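RING finger protein unkempt homolog (Mus musculus, PDB 5ELH) binds specific mRNA sequences through clustered CCCH zinc fingers and represses translation to establish and maintain the early morphology of cortical neurons. Local coordinates at residues Tyr91-Tyr96 with Ser129-Ile134. Numbering follows the deposited sequence.
Sequences YHLRYY and SPVYDI
Arg-94 and Tyr-132 meet obliquely, their planes 57° apart: Tyr-132 CE1 lies over the centre of the guanidinium, 3.4 Å from Arg-94 CZ. Tyr-95 CE1 lies over the opposite face, toward its rim, so the group has a tyrosine carbon on each side. A bend at chi2 (62°) brings CD of Arg-94 to 3.4 Å from Val-131 O. At the polar end, NH2 forms a salt bridge with Glu-136, whose charge probably balances that of the guanidinium. An alanine in place of Arg-94 would probably leave Glu-136 without this mate and Tyr-132 CE1 without the guanidinium it rests on.

Val-131 joins the backbones. Its N donates to Leu-93 O at 3.2 Å, and the same oxygen also accepts from Arg-128 NH2, while Val-131 O receives a CA-H...O contact from Arg-94 CA. Alongside, the CB atoms of Leu-93 and Val-131 pack at 4.0 Å.

In the region of the third CCCH zinc finger of this fragment, the contact thus brings together two irregular segments far apart in sequence. Leu-93 also rests on Leu-8 of helix 3-10, and Tyr-132 packs against Leu-137 and Met-140 of helix 134-142, at the end of this fragment.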
loop_
_atom_site.group_PDB
_atom_site.type_symbol
_atom_site.label_atom_id
_atom_site.label_comp_id
_atom_site.label_asym_id
_atom_site.label_seq_id
_atom_site.Cartn_x
_atom_site.Cartn_y
_atom_site.Cartn_z
ATOM N N TYR A 91 0.761 -11.775 11.714
ATOM C CA TYR A 91 0.894 -11.200 10.377
ATOM C C TYR A 91 2.360 -11.078 9.967
ATOM O O TYR A 91 2.703 -10.365 9.025
ATOM C CB TYR A 91 0.148 -9.868 10.291
ATOM C CG TYR A 91 -1.332 -10.094 10.505
ATOM C CD1 TYR A 91 -1.875 -10.066 11.782
ATOM C CD2 TYR A 91 -2.165 -10.417 9.446
ATOM C CE1 TYR A 91 -3.208 -10.301 11.996
ATOM C CE2 TYR A 91 -3.496 -10.656 9.647
ATOM C CZ TYR A 91 -4.019 -10.601 10.927
ATOM O OH TYR A 91 -5.357 -10.841 11.152
ATOM N N HIS A 92 3.203 -11.820 10.667
ATOM C CA HIS A 92 4.632 -11.883 10.362
ATOM C C HIS A 92 4.869 -12.709 9.097
ATOM O O HIS A 92 4.128 -13.669 8.812
ATOM C CB HIS A 92 5.374 -12.516 11.540
ATOM C CG HIS A 92 6.827 -12.159 11.623
ATOM N ND1 HIS A 92 7.768 -12.634 10.733
ATOM C CD2 HIS A 92 7.504 -11.400 12.517
ATOM C CE1 HIS A 92 8.958 -12.159 11.059
ATOM N NE2 HIS A 92 8.828 -11.420 12.145
ATOM N N LEU A 93 5.893 -12.323 8.342
ATOM C CA LEU A 93 6.315 -13.050 7.138
ATOM C C LEU A 93 6.551 -14.539 7.400
ATOM O O LEU A 93 6.301 -15.380 6.542
ATOM C CB LEU A 93 7.587 -12.417 6.560
ATOM C CG LEU A 93 7.368 -11.101 5.807
ATOM C CD1 LEU A 93 8.675 -10.327 5.660
ATOM C CD2 LEU A 93 6.733 -11.366 4.450
ATOM N N ARG A 94 6.984 -14.854 8.612
ATOM C CA ARG A 94 7.287 -16.213 9.022
ATOM C C ARG A 94 6.053 -17.092 9.160
ATOM O O ARG A 94 6.111 -18.292 8.891
ATOM C CB ARG A 94 8.021 -16.180 10.364
ATOM C CG ARG A 94 8.224 -17.539 11.021
ATOM C CD ARG A 94 9.070 -18.454 10.156
ATOM N NE ARG A 94 9.316 -19.733 10.812
ATOM C CZ ARG A 94 8.519 -20.792 10.729
ATOM N NH1 ARG A 94 7.398 -20.743 10.010
ATOM N NH2 ARG A 94 8.848 -21.907 11.369
ATOM N N TYR A 95 4.948 -16.499 9.593
ATOM C CA TYR A 95 3.789 -17.272 10.033
ATOM C C TYR A 95 2.461 -17.007 9.322
ATOM O O TYR A 95 1.613 -17.902 9.263
ATOM C CB TYR A 95 3.592 -17.085 11.531
ATOM C CG TYR A 95 4.628 -17.782 12.366
ATOM C CD1 TYR A 95 4.817 -19.152 12.256
ATOM C CD2 TYR A 95 5.410 -17.078 13.276
ATOM C CE1 TYR A 95 5.744 -19.807 13.015
ATOM C CE2 TYR A 95 6.359 -17.730 14.049
ATOM C CZ TYR A 95 6.524 -19.094 13.906
ATOM O OH TYR A 95 7.441 -19.770 14.662
ATOM N N TYR A 96 2.263 -15.812 8.781
ATOM C CA TYR A 96 0.971 -15.469 8.180
ATOM C C TYR A 96 0.527 -16.490 7.126
ATOM O O TYR A 96 1.256 -16.787 6.182
ATOM C CB TYR A 96 1.027 -14.067 7.572
ATOM C CG TYR A 96 -0.253 -13.603 6.925
ATOM C CD1 TYR A 96 -1.401 -13.377 7.675
ATOM C CD2 TYR A 96 -0.307 -13.366 5.564
ATOM C CE1 TYR A 96 -2.572 -12.947 7.078
ATOM C CE2 TYR A 96 -1.473 -12.935 4.958
ATOM C CZ TYR A 96 -2.598 -12.722 5.719
ATOM O OH TYR A 96 -3.742 -12.293 5.106
ATOM N N SER A 129 3.903 -20.271 1.705
ATOM C CA SER A 129 5.079 -20.847 2.318
ATOM C C SER A 129 5.628 -19.821 3.290
ATOM O O SER A 129 5.557 -18.618 3.031
ATOM C CB SER A 129 6.122 -21.176 1.259
ATOM O OG SER A 129 5.573 -22.015 0.257
ATOM N N PRO A 130 6.158 -20.284 4.427
ATOM C CA PRO A 130 6.805 -19.310 5.298
ATOM C C PRO A 130 8.007 -18.630 4.645
ATOM O O PRO A 130 8.557 -19.130 3.661
ATOM C CB PRO A 130 7.237 -20.148 6.510
ATOM C CG PRO A 130 7.019 -21.561 6.147
ATOM C CD PRO A 130 6.027 -21.604 5.062
ATOM N N VAL A 131 8.360 -17.459 5.167
ATOM C CA VAL A 131 9.665 -16.848 4.916
ATOM C C VAL A 131 10.462 -17.084 6.192
ATOM O O VAL A 131 9.978 -16.803 7.281
ATOM C CB VAL A 131 9.555 -15.333 4.653
ATOM C CG1 VAL A 131 10.937 -14.653 4.698
ATOM C CG2 VAL A 131 8.880 -15.073 3.319
ATOM N N TYR A 132 11.679 -17.601 6.057
ATOM C CA TYR A 132 12.481 -17.959 7.210
ATOM C C TYR A 132 13.667 -17.007 7.352
ATOM O O TYR A 132 14.259 -16.591 6.352
ATOM C CB TYR A 132 13.025 -19.376 7.044
ATOM C CG TYR A 132 11.994 -20.492 7.057
ATOM C CD1 TYR A 132 11.502 -20.991 8.253
ATOM C CD2 TYR A 132 11.557 -21.078 5.878
ATOM C CE1 TYR A 132 10.585 -22.032 8.277
ATOM C CE2 TYR A 132 10.640 -22.124 5.891
ATOM C CZ TYR A 132 10.163 -22.597 7.094
ATOM O OH TYR A 132 9.246 -23.627 7.124
ATOM N N ASP A 133 14.002 -16.681 8.596
ATOM C CA ASP A 133 15.263 -16.005 8.936
ATOM C C ASP A 133 16.431 -16.942 8.576
ATOM O O ASP A 133 16.367 -18.147 8.836
ATOM C CB ASP A 133 15.266 -15.693 10.435
ATOM C CG ASP A 133 16.469 -14.876 10.876
ATOM O OD1 ASP A 133 17.598 -15.407 10.843
ATOM O OD2 ASP A 133 16.283 -13.713 11.293
ATOM N N ILE A 134 17.482 -16.396 7.968
ATOM C CA ILE A 134 18.635 -17.198 7.561
ATOM C C ILE A 134 19.151 -18.055 8.727
ATOM O O ILE A 134 19.618 -19.183 8.520
ATOM C CB ILE A 134 19.779 -16.324 6.960
ATOM C CG1 ILE A 134 20.944 -17.191 6.447
ATOM C CG2 ILE A 134 20.280 -15.323 7.982
ATOM C CD1 ILE A 134 20.595 -18.069 5.266
#